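PDB 2I34: acid phosphatase from Bacillus anthracis, which hydrolyses phosphate monoesters at acid pH as a class C acid phosphatase of the HAD superfamily, releasing inorganic phosphate. Local coordinates for the interface of chains A and B. Numbering follows the deposited sequence. Chains: chain A/B, acid phosphatase.

Contacts 1 and 2 are neighbouring patches of one interface between two copies of the phosphatase, their C-alpha centres about 8 Å apart. They share A:Ile213, at the end of strand 211-213, and B:Leu36, on helix 31-54. Contact 1 pairs the helix with the backbone of the strand through a glutamine amide; contact 2 continues along the segment that follows the strand, with apolar packing and a water bridge to helix 21-29. Because the interface is two-fold symmetric, each patch occurs twice with chains exchanged. This is compatible with a stable dimer, although the deposited assembly alone does not prove one in solution.

Contact 1: the interface of chains A and B. Residues chain A 40, 207-208, 211-213; chain B 35-36, 39.
The ring of A:Phe207 takes B:Ala35 on one face: the methyl CB stands over the ring centre, 3.6 Å from the centroid, in a CH-pi contact. The distances from CB to the six ring carbons are nearly even, running from 3.7 Å at CE1 to 4.1 Å at CD2, which confirms a central approach over the face. The second flat group is the side-chain amide of B:Gln39: the A:Ile213 CG2 methyl lies over one face of it, 3.5 Å from the B:Gln39 amide carbon CD.

That amide makes a paired hydrogen bond with the backbone of A:Ile213. A:Ile213 N donates to B:Gln39 OE1 at 2.9 Å, nearly straight at 169° at the hydrogen, although the donor is tilted 19° from the carbonyl plane of the amide. In the other direction B:Gln39 NE2 donates to the backbone A:Ile213 O, also at 2.9 Å, arriving in the carbonyl plane on a lone pair; this bond is more bent, and the acceptor lies out of the glutamine amide plane. Two bonds to one residue should limit rotation of the amide and fix which end faces the N-H. With CG opposite the backbone N (chi1 178°) and the chain extended beyond it, B:Gln39 reaches from its helix to the strand, its CG passing A:Gly208 CA at 3.7 Å.

On its other branch, A:Ile213 sets CG1 against B:Leu36 CG at 3.8 Å, the two side chains crossing at about a right angle. A:Ile212 contributes mainly its backbone near OE1.

In the fold, B:Ala35, B:Leu36 and B:Gln39 lie on helix 31-54 of one copy. They face short strand 211-213 of the other and the loop before it, which carries A:Phe207 and A:Gly208, so the glutamine reads main-chain groups at the strand's end.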
# COMPACT_ATOMS: atom_id res chain seq x y z
N GLY A 40 3.41 4.08 -7.46
CA GLY A 40 2.99 3.12 -8.49
C GLY A 40 2.98 3.70 -9.90
O GLY A 40 3.52 3.12 -10.82
N PHE A 207 6.99 -7.54 -9.53
CA PHE A 207 6.32 -6.41 -8.90
C PHE A 207 7.17 -5.16 -8.94
O PHE A 207 8.33 -5.15 -8.47
CB PHE A 207 5.85 -6.77 -7.49
CG PHE A 207 4.83 -7.85 -7.49
CD1 PHE A 207 3.54 -7.60 -7.95
CD2 PHE A 207 5.16 -9.14 -7.09
CE1 PHE A 207 2.60 -8.63 -7.99
CE2 PHE A 207 4.21 -10.15 -7.12
CZ PHE A 207 2.93 -9.89 -7.56
N GLY A 208 6.59 -4.12 -9.53
CA GLY A 208 7.32 -2.92 -9.90
C GLY A 208 8.05 -3.03 -11.24
O GLY A 208 8.75 -2.12 -11.62
N PHE A 211 4.14 -5.98 -13.18
CA PHE A 211 2.93 -5.89 -12.42
C PHE A 211 3.09 -4.71 -11.47
O PHE A 211 3.95 -4.74 -10.58
CB PHE A 211 2.70 -7.17 -11.61
CG PHE A 211 2.63 -8.43 -12.41
CD1 PHE A 211 2.25 -8.44 -13.76
CD2 PHE A 211 2.92 -9.65 -11.79
CE1 PHE A 211 2.19 -9.64 -14.47
CE2 PHE A 211 2.84 -10.86 -12.50
CZ PHE A 211 2.48 -10.85 -13.83
N ILE A 212 2.25 -3.68 -11.66
CA ILE A 212 2.30 -2.51 -10.79
C ILE A 212 1.11 -2.59 -9.83
O ILE A 212 -0.05 -2.56 -10.25
CB ILE A 212 2.26 -1.18 -11.60
CG1 ILE A 212 3.36 -1.14 -12.68
CG2 ILE A 212 2.31 -0.01 -10.65
CD1 ILE A 212 4.82 -1.33 -12.19
N ILE A 213 1.42 -2.69 -8.55
CA ILE A 213 0.42 -2.97 -7.50
C ILE A 213 0.12 -1.72 -6.68
O ILE A 213 1.01 -0.88 -6.42
CB ILE A 213 0.86 -4.20 -6.62
CG1 ILE A 213 -0.15 -4.50 -5.49
CG2 ILE A 213 2.27 -4.05 -6.06
CD1 ILE A 213 -1.18 -5.52 -5.84
N ALA B 35 3.32 -8.13 -2.10
CA ALA B 35 3.66 -7.59 -3.42
C ALA B 35 4.06 -6.13 -3.36
O ALA B 35 4.92 -5.69 -4.10
CB ALA B 35 2.49 -7.74 -4.37
N LEU B 36 3.43 -5.37 -2.48
CA LEU B 36 3.74 -3.96 -2.34
C LEU B 36 5.11 -3.79 -1.70
O LEU B 36 5.86 -2.89 -2.07
CB LEU B 36 2.65 -3.21 -1.58
CG LEU B 36 1.40 -2.89 -2.41
CD1 LEU B 36 0.14 -2.87 -1.55
CD2 LEU B 36 1.56 -1.58 -3.17
N GLN B 39 7.58 -4.72 -4.50
CA GLN B 39 7.61 -3.58 -5.40
C GLN B 39 8.45 -2.41 -4.85
O GLN B 39 9.23 -1.80 -5.57
CB GLN B 39 6.18 -3.10 -5.68
CG GLN B 39 6.08 -1.87 -6.58
CD GLN B 39 4.67 -1.67 -7.13
OE1 GLN B 39 4.28 -2.32 -8.10
NE2 GLN B 39 3.90 -0.76 -6.51

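Contact 2: the interface of chains A and B. Residues chain A 36, 213-216; chain B 26, 32, 36, 215.
Apolar packing centres on B:Leu36, whose two methyl branches meet different parts of chain A. CD1 touches A:Pro215, coming to 3.6 Å from its CA and slightly farther from CB, and the two side chains cross at about a right angle. CD2 lies beside the main chain just before the proline, 4.1 Å from A:Phe214 CA, in addition to its place next to A:Ile213. With CG opposite the carbonyl carbon (chi1 -79°), the leucine fork spans the segment from A:Ile213 to A:Pro215.

The exchanged pairing is present as well: A:Leu36 CD1 sits 3.7 Å from B:Pro215 CA, close to the value in the opposite sense. The CB atoms of A:Pro215 and B:Pro215 approach to 4.1 Å, so each proline meets the other chain's proline as well as its leucine. At the margin, the CD1 methyl of A:Ile213 extends to the aliphatic CG of B:Glu32 at 4.0 Å, making this a contact with the methylene part of the acid.

Indole packing adds a separate contribution. Across the interface, the backbone carbonyl carbon of A:Asn216 lies over one face of B:Trp26, displaced toward the rim. Within chain B, CD1 of B:Leu36 and CG of B:Pro215 lie at the ring's edge in its plane and buttress the indole, tying helix 21-29 to its own chain's part of the leucine-proline cluster.

A water-mediated polar link is also present. Water 1 joins B:Trp26 to the backbone of A:Asn216: it lies 3.1 Å from the indole NE1, with an angle of 140° at the hydrogen, and 2.7 Å from A:Asn216 O.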
# COMPACT_ATOMS: atom_id res chain seq x y z
N LEU A 36 1.60 6.31 -2.18
CA LEU A 36 1.72 4.98 -2.75
C LEU A 36 1.13 4.91 -4.16
O LEU A 36 1.60 4.12 -4.99
CB LEU A 36 1.06 3.94 -1.85
CG LEU A 36 1.91 3.54 -0.64
CD1 LEU A 36 1.04 3.11 0.54
CD2 LEU A 36 2.91 2.43 -1.03
N ILE A 213 1.42 -2.69 -8.55
CA ILE A 213 0.42 -2.97 -7.50
C ILE A 213 0.12 -1.72 -6.68
O ILE A 213 1.01 -0.88 -6.42
CB ILE A 213 0.86 -4.20 -6.62
CG1 ILE A 213 -0.15 -4.50 -5.49
CG2 ILE A 213 2.27 -4.05 -6.06
CD1 ILE A 213 -1.18 -5.52 -5.84
N PHE A 214 -1.15 -1.59 -6.30
CA PHE A 214 -1.65 -0.48 -5.47
C PHE A 214 -2.31 -1.01 -4.18
O PHE A 214 -2.86 -2.11 -4.18
CB PHE A 214 -2.65 0.34 -6.28
CG PHE A 214 -2.04 1.05 -7.44
CD1 PHE A 214 -1.30 2.22 -7.25
CD2 PHE A 214 -2.14 0.53 -8.72
CE1 PHE A 214 -0.71 2.86 -8.30
CE2 PHE A 214 -1.53 1.17 -9.79
CZ PHE A 214 -0.82 2.35 -9.57
N PRO A 215 -2.24 -0.21 -3.08
CA PRO A 215 -2.76 -0.66 -1.78
C PRO A 215 -4.29 -0.55 -1.59
O PRO A 215 -4.85 0.54 -1.72
CB PRO A 215 -2.03 0.25 -0.78
CG PRO A 215 -1.85 1.55 -1.55
CD PRO A 215 -1.61 1.13 -2.98
N ASN A 216 -4.93 -1.67 -1.26
CA ASN A 216 -6.37 -1.68 -0.95
C ASN A 216 -6.65 -2.60 0.23
O ASN A 216 -6.94 -3.78 0.04
CB ASN A 216 -7.20 -2.08 -2.17
CG ASN A 216 -8.69 -2.15 -1.88
OD1 ASN A 216 -9.15 -1.78 -0.82
ND2 ASN A 216 -9.45 -2.64 -2.84
N TRP B 26 -5.51 -7.69 6.41
CA TRP B 26 -4.83 -7.39 5.14
C TRP B 26 -3.29 -7.40 5.28
O TRP B 26 -2.57 -8.05 4.50
CB TRP B 26 -5.28 -6.03 4.60
CG TRP B 26 -4.64 -5.67 3.28
CD1 TRP B 26 -5.03 -6.10 2.05
CD2 TRP B 26 -3.50 -4.83 3.06
NE1 TRP B 26 -4.21 -5.60 1.08
CE2 TRP B 26 -3.26 -4.81 1.66
CE3 TRP B 26 -2.64 -4.10 3.89
CZ2 TRP B 26 -2.21 -4.08 1.08
CZ3 TRP B 26 -1.61 -3.36 3.32
CH2 TRP B 26 -1.41 -3.35 1.92
N GLU B 32 -1.25 -9.23 -1.64
CA GLU B 32 -1.12 -7.86 -2.13
C GLU B 32 -0.18 -7.01 -1.25
O GLU B 32 0.62 -6.21 -1.77
CB GLU B 32 -2.50 -7.20 -2.20
CG GLU B 32 -3.38 -7.72 -3.31
CD GLU B 32 -4.16 -8.98 -2.97
OE1 GLU B 32 -3.94 -9.58 -1.89
OE2 GLU B 32 -5.00 -9.36 -3.81
N LEU B 36 3.43 -5.37 -2.48
CA LEU B 36 3.74 -3.96 -2.34
C LEU B 36 5.11 -3.79 -1.70
O LEU B 36 5.86 -2.89 -2.07
CB LEU B 36 2.65 -3.21 -1.58
CG LEU B 36 1.40 -2.89 -2.41
CD1 LEU B 36 0.14 -2.87 -1.55
CD2 LEU B 36 1.56 -1.58 -3.17
N PRO B 215 3.00 0.38 2.62
CA PRO B 215 1.62 0.51 3.09
C PRO B 215 1.38 0.06 4.51
O PRO B 215 1.65 -1.10 4.85
CB PRO B 215 0.85 -0.40 2.12
CG PRO B 215 1.84 -1.45 1.75
CD PRO B 215 3.19 -0.85 1.81
O HOH W 1 -5.69 -5.48 -1.59